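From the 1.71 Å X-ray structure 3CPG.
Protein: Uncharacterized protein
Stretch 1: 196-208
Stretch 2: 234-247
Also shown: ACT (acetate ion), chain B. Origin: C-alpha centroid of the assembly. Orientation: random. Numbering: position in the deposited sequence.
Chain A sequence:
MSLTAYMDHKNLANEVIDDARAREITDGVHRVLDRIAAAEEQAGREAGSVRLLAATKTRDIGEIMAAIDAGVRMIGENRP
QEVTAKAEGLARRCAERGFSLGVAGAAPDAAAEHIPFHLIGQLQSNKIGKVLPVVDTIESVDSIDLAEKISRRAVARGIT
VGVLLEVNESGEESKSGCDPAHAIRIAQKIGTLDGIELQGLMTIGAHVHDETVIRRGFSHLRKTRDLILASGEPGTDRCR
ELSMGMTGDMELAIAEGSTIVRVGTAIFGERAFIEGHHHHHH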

# COMPACT_ATOMS: atom_id res chain seq x y z
N ILE A 196 16.20 -2.58 5.04
CA ILE A 196 15.03 -2.38 4.18
C ILE A 196 14.98 -3.39 3.05
O ILE A 196 16.01 -3.89 2.57
CB ILE A 196 14.97 -0.95 3.58
CG1 ILE A 196 16.24 -0.63 2.81
CG2 ILE A 196 14.73 0.07 4.69
CD1 ILE A 196 16.25 0.76 2.21
N GLU A 197 13.76 -3.72 2.64
CA GLU A 197 13.54 -4.65 1.54
C GLU A 197 12.66 -3.98 0.49
O GLU A 197 11.49 -3.70 0.74
CB GLU A 197 12.87 -5.93 2.04
CG GLU A 197 12.69 -6.98 0.96
CD GLU A 197 12.03 -8.25 1.47
OE1 GLU A 197 10.79 -8.24 1.68
OE2 GLU A 197 12.74 -9.25 1.67
N LEU A 198 13.23 -3.71 -0.67
CA LEU A 198 12.47 -3.08 -1.76
C LEU A 198 11.50 -4.13 -2.30
O LEU A 198 11.92 -5.11 -2.91
CB LEU A 198 13.42 -2.62 -2.86
CG LEU A 198 12.78 -2.02 -4.11
CD1 LEU A 198 11.98 -0.78 -3.75
CD2 LEU A 198 13.88 -1.69 -5.11
N GLN A 199 10.20 -3.90 -2.10
CA GLN A 199 9.20 -4.88 -2.54
C GLN A 199 8.39 -4.48 -3.77
O GLN A 199 7.48 -5.22 -4.17
CB GLN A 199 8.26 -5.18 -1.37
CG GLN A 199 9.02 -5.55 -0.10
CD GLN A 199 8.12 -5.67 1.11
OE1 GLN A 199 7.19 -4.89 1.30
NE2 GLN A 199 8.42 -6.65 1.97
N GLY A 200 8.72 -3.34 -4.36
CA GLY A 200 7.99 -2.88 -5.53
C GLY A 200 7.90 -1.37 -5.62
O GLY A 200 8.64 -0.64 -4.95
N LEU A 201 6.99 -0.90 -6.47
CA LEU A 201 6.78 0.53 -6.69
C LEU A 201 5.34 0.92 -6.35
O LEU A 201 4.45 0.07 -6.29
CB LEU A 201 7.07 0.89 -8.15
CG LEU A 201 8.42 0.43 -8.73
CD1 LEU A 201 8.50 0.81 -10.20
CD2 LEU A 201 9.56 1.06 -7.94
N MSE A 202 5.11 2.22 -6.15
CA MSE A 202 3.79 2.73 -5.82
C MSE A 202 3.59 4.08 -6.48
O MSE A 202 4.55 4.81 -6.70
CB MSE A 202 3.65 2.89 -4.29
CG MSE A 202 2.27 3.39 -3.79
SE MSE A 202 1.89 5.30 -3.88
CE MSE A 202 2.19 5.74 -2.04
N THR A 203 2.36 4.41 -6.82
CA THR A 203 2.08 5.73 -7.37
C THR A 203 0.65 6.14 -7.05
O THR A 203 -0.25 5.31 -6.94
CB THR A 203 2.28 5.81 -8.90
OG1 THR A 203 2.22 7.18 -9.31
CG2 THR A 203 1.18 5.05 -9.63
N ILE A 204 0.47 7.44 -6.87
CA ILE A 204 -0.84 8.01 -6.60
C ILE A 204 -1.53 8.23 -7.95
O ILE A 204 -2.74 8.43 -8.02
CB ILE A 204 -0.70 9.34 -5.83
CG1 ILE A 204 -0.01 9.07 -4.49
CG2 ILE A 204 -2.06 9.97 -5.63
CD1 ILE A 204 0.27 10.33 -3.68
N GLY A 205 -0.74 8.19 -9.02
CA GLY A 205 -1.28 8.37 -10.36
C GLY A 205 -1.55 9.82 -10.69
O GLY A 205 -0.85 10.72 -10.23
N ALA A 206 -2.57 10.04 -11.51
CA ALA A 206 -2.96 11.39 -11.92
C ALA A 206 -4.44 11.61 -11.63
O ALA A 206 -5.29 10.83 -12.07
CB ALA A 206 -2.68 11.58 -13.41
N HIS A 207 -4.75 12.67 -10.89
CA HIS A 207 -6.14 12.99 -10.57
C HIS A 207 -6.71 13.79 -11.73
O HIS A 207 -6.96 15.00 -11.61
CB HIS A 207 -6.22 13.82 -9.29
CG HIS A 207 -5.55 13.18 -8.11
ND1 HIS A 207 -5.85 11.90 -7.70
CD2 HIS A 207 -4.62 13.65 -7.25
CE1 HIS A 207 -5.12 11.60 -6.63
NE2 HIS A 207 -4.37 12.65 -6.34
N VAL A 208 -6.91 13.12 -12.86
CA VAL A 208 -7.44 13.74 -14.05
C VAL A 208 -8.51 12.83 -14.64
O VAL A 208 -8.66 11.69 -14.20
CB VAL A 208 -6.33 13.95 -15.10
CG1 VAL A 208 -5.26 14.88 -14.55
CG2 VAL A 208 -5.72 12.61 -15.48
N PRO A 234 22.05 -5.75 -6.46
CA PRO A 234 21.83 -6.10 -5.06
C PRO A 234 20.54 -5.53 -4.46
O PRO A 234 20.26 -4.34 -4.58
CB PRO A 234 23.07 -5.55 -4.37
CG PRO A 234 24.13 -5.74 -5.41
CD PRO A 234 23.43 -5.26 -6.66
N GLY A 235 19.77 -6.41 -3.82
CA GLY A 235 18.53 -5.99 -3.19
C GLY A 235 17.40 -5.56 -4.11
O GLY A 235 16.55 -4.78 -3.70
N THR A 236 17.39 -6.05 -5.35
CA THR A 236 16.33 -5.67 -6.28
C THR A 236 15.45 -6.83 -6.75
O THR A 236 14.44 -6.61 -7.40
CB THR A 236 16.92 -5.02 -7.55
OG1 THR A 236 17.69 -5.98 -8.27
CG2 THR A 236 17.80 -3.83 -7.19
N ASP A 237 15.82 -8.06 -6.40
CA ASP A 237 15.06 -9.23 -6.83
C ASP A 237 13.65 -9.37 -6.28
O ASP A 237 12.88 -10.20 -6.75
CB ASP A 237 15.84 -10.51 -6.53
CG ASP A 237 15.89 -10.81 -5.05
OD1 ASP A 237 16.44 -9.99 -4.29
OD2 ASP A 237 15.39 -11.88 -4.64
N ARG A 238 13.29 -8.56 -5.28
CA ARG A 238 11.96 -8.64 -4.70
C ARG A 238 11.10 -7.42 -5.03
O ARG A 238 10.03 -7.24 -4.46
CB ARG A 238 12.05 -8.83 -3.18
CG ARG A 238 12.49 -10.23 -2.77
CD ARG A 238 12.36 -10.44 -1.27
NE ARG A 238 12.58 -11.83 -0.88
CZ ARG A 238 13.73 -12.48 -1.02
NH1 ARG A 238 14.78 -11.87 -1.54
NH2 ARG A 238 13.83 -13.74 -0.62
N CYS A 239 11.58 -6.60 -5.95
CA CYS A 239 10.85 -5.40 -6.37
C CYS A 239 9.79 -5.88 -7.36
O CYS A 239 9.91 -5.68 -8.56
CB CYS A 239 11.82 -4.43 -7.05
SG CYS A 239 11.10 -2.83 -7.50
N ARG A 240 8.73 -6.50 -6.83
CA ARG A 240 7.68 -7.05 -7.68
C ARG A 240 6.31 -6.40 -7.64
O ARG A 240 5.54 -6.52 -8.59
CB ARG A 240 7.53 -8.54 -7.37
CG ARG A 240 8.74 -9.38 -7.72
CD ARG A 240 8.61 -10.79 -7.18
NE ARG A 240 9.70 -11.65 -7.62
CZ ARG A 240 9.88 -12.03 -8.88
NH1 ARG A 240 9.04 -11.63 -9.83
NH2 ARG A 240 10.90 -12.82 -9.20
N GLU A 241 5.98 -5.73 -6.55
CA GLU A 241 4.66 -5.13 -6.45
C GLU A 241 4.48 -3.82 -7.21
O GLU A 241 5.42 -3.07 -7.44
CB GLU A 241 4.30 -4.87 -4.98
CG GLU A 241 4.47 -6.06 -4.06
CD GLU A 241 3.30 -7.02 -4.07
OE1 GLU A 241 2.39 -6.87 -4.92
OE2 GLU A 241 3.29 -7.94 -3.23
N LEU A 242 3.23 -3.59 -7.62
CA LEU A 242 2.84 -2.36 -8.29
C LEU A 242 1.60 -1.92 -7.54
O LEU A 242 0.51 -2.45 -7.76
CB LEU A 242 2.52 -2.60 -9.76
CG LEU A 242 3.73 -2.82 -10.67
CD1 LEU A 242 3.26 -3.15 -12.08
CD2 LEU A 242 4.61 -1.58 -10.67
N SER A 243 1.78 -0.98 -6.61
CA SER A 243 0.67 -0.47 -5.82
C SER A 243 0.13 0.73 -6.56
O SER A 243 0.71 1.82 -6.50
CB SER A 243 1.16 -0.06 -4.43
OG SER A 243 0.09 0.42 -3.63
N MSE A 244 -0.96 0.52 -7.29
CA MSE A 244 -1.57 1.59 -8.07
C MSE A 244 -3.03 1.30 -8.36
O MSE A 244 -3.41 0.14 -8.54
CB MSE A 244 -0.79 1.79 -9.38
CG MSE A 244 -0.66 0.52 -10.24
SE MSE A 244 0.62 0.76 -11.67
CE MSE A 244 0.00 -0.57 -12.88
N GLY A 245 -3.83 2.35 -8.41
CA GLY A 245 -5.25 2.20 -8.66
C GLY A 245 -6.01 2.38 -7.37
O GLY A 245 -5.66 1.80 -6.34
N MSE A 246 -7.06 3.19 -7.41
CA MSE A 246 -7.88 3.44 -6.24
C MSE A 246 -9.33 3.35 -6.68
O MSE A 246 -9.62 2.78 -7.73
CB MSE A 246 -7.56 4.81 -5.65
CG MSE A 246 -6.09 4.92 -5.26
SE MSE A 246 -5.62 6.50 -4.24
CE MSE A 246 -5.80 7.75 -5.67
N THR A 247 -10.25 3.90 -5.89
CA THR A 247 -11.67 3.83 -6.23
C THR A 247 -12.05 4.29 -7.63
O THR A 247 -12.82 3.61 -8.32
CB THR A 247 -12.53 4.62 -5.22
OG1 THR A 247 -12.43 4.02 -3.92
CG2 THR A 247 -14.00 4.62 -5.64
C ACT B . -10.24 6.15 -2.67
O ACT B . -10.59 6.42 -1.54
OXT ACT B . -10.11 4.98 -3.00
CH3 ACT B . -9.95 7.25 -3.66
O HOH W 1 14.21 -6.37 -3.59
O HOH W 2 15.96 -4.52 -1.05
O HOH W 3 -2.76 4.90 -7.86

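The apolar centre of the contact gathers around Cys-239, whose SG lies 3.8 Å from Leu-198 CD2 and 4.2 Å from Leu-201 CD2, so that one sulfur fits against two leucines of the facing strand. Leu-201 continues this patch along the sheet: its CB stands 4.3 Å from Leu-242 CD2, and both residues project to the same face, where their side chains meet in an apolar contact and both residues are buried. On the face shared by Met-202 and Ser-243, the selenomethionine Met-202 sets its CG 3.7 Å from Ser-243 CB, then leads its selenium end away from the partner strand. One residue further along, the methyl Thr-203 CG2 rests 3.8 Å from Met-244 CB.

Between these two sets of side chains runs a short parallel pairing, with Gly-200 opposite Glu-241, Leu-201 opposite Leu-242 and Met-202 opposite Ser-243; the strand axes differ in direction by 35°. The bonds alternate between the strands as parallel strands require. Glu-241 N donates to Gln-199 O (2.9 Å), Leu-201 N to Glu-241 O (2.8 Å), Ser-243 N to Leu-201 O (2.9 Å, nearly straight at 176°) and Thr-203 N to Ser-243 O (3.1 Å). Gln-199 O also receives a weak bond from Arg-240 N at 3.2 Å. CA-H...O contacts reinforce the ladder, among them Met-202 CA to Ser-243 O at 3.3 Å and Gly-200 CA to Glu-241 O at 3.2 Å. Glycine is needed at 200: a CB there would sit 2.3 Å from Glu-241 O, and the backbone angles would also jam it against the preceding carbonyl.

Before the ladder begins, a type I turn from Thr-236 to Cys-239 brings the second stretch alongside the first, closed by Cys-239 N donating to Thr-236 O at 3.2 Å. Direct backbone bonding gives way here to water. Water 1 donates to Leu-198 O (2.7 Å) and, weakly, to Gly-235 O (2.8 Å), while accepting from Arg-238 N (2.9 Å); water 2 accepts from Leu-198 N (2.9 Å) and donates to Gly-235 O (2.7 Å). Beyond the other end of the ladder, water 3 links Thr-203 O (2.7 Å) to Gly-245 N (2.8 Å). There the selenomethionine Met-246 points toward the first stretch, its methyl CE lying 4.3 Å from Ile-204 CG2 and 4.0 Å from His-207 CE1, at the edge of the imidazole.

At the polar edge, Glu-197 OE2 and Arg-238 NE form a long salt bridge of 3.6 Å. The oxygen lies well out of the guanidinium plane, so the attraction is between charges and no N-H points at it. Arg-238 NH1 faces Asp-237 OD2 at 3.2 Å in a similarly out-of-plane salt bridge, which places the cation between two carboxylates. The other carboxylate oxygen of Glu-197, OE1, accepts a hydrogen bond from Gln-199 NE2 at 2.9 Å, tying together two side chains of the same strand.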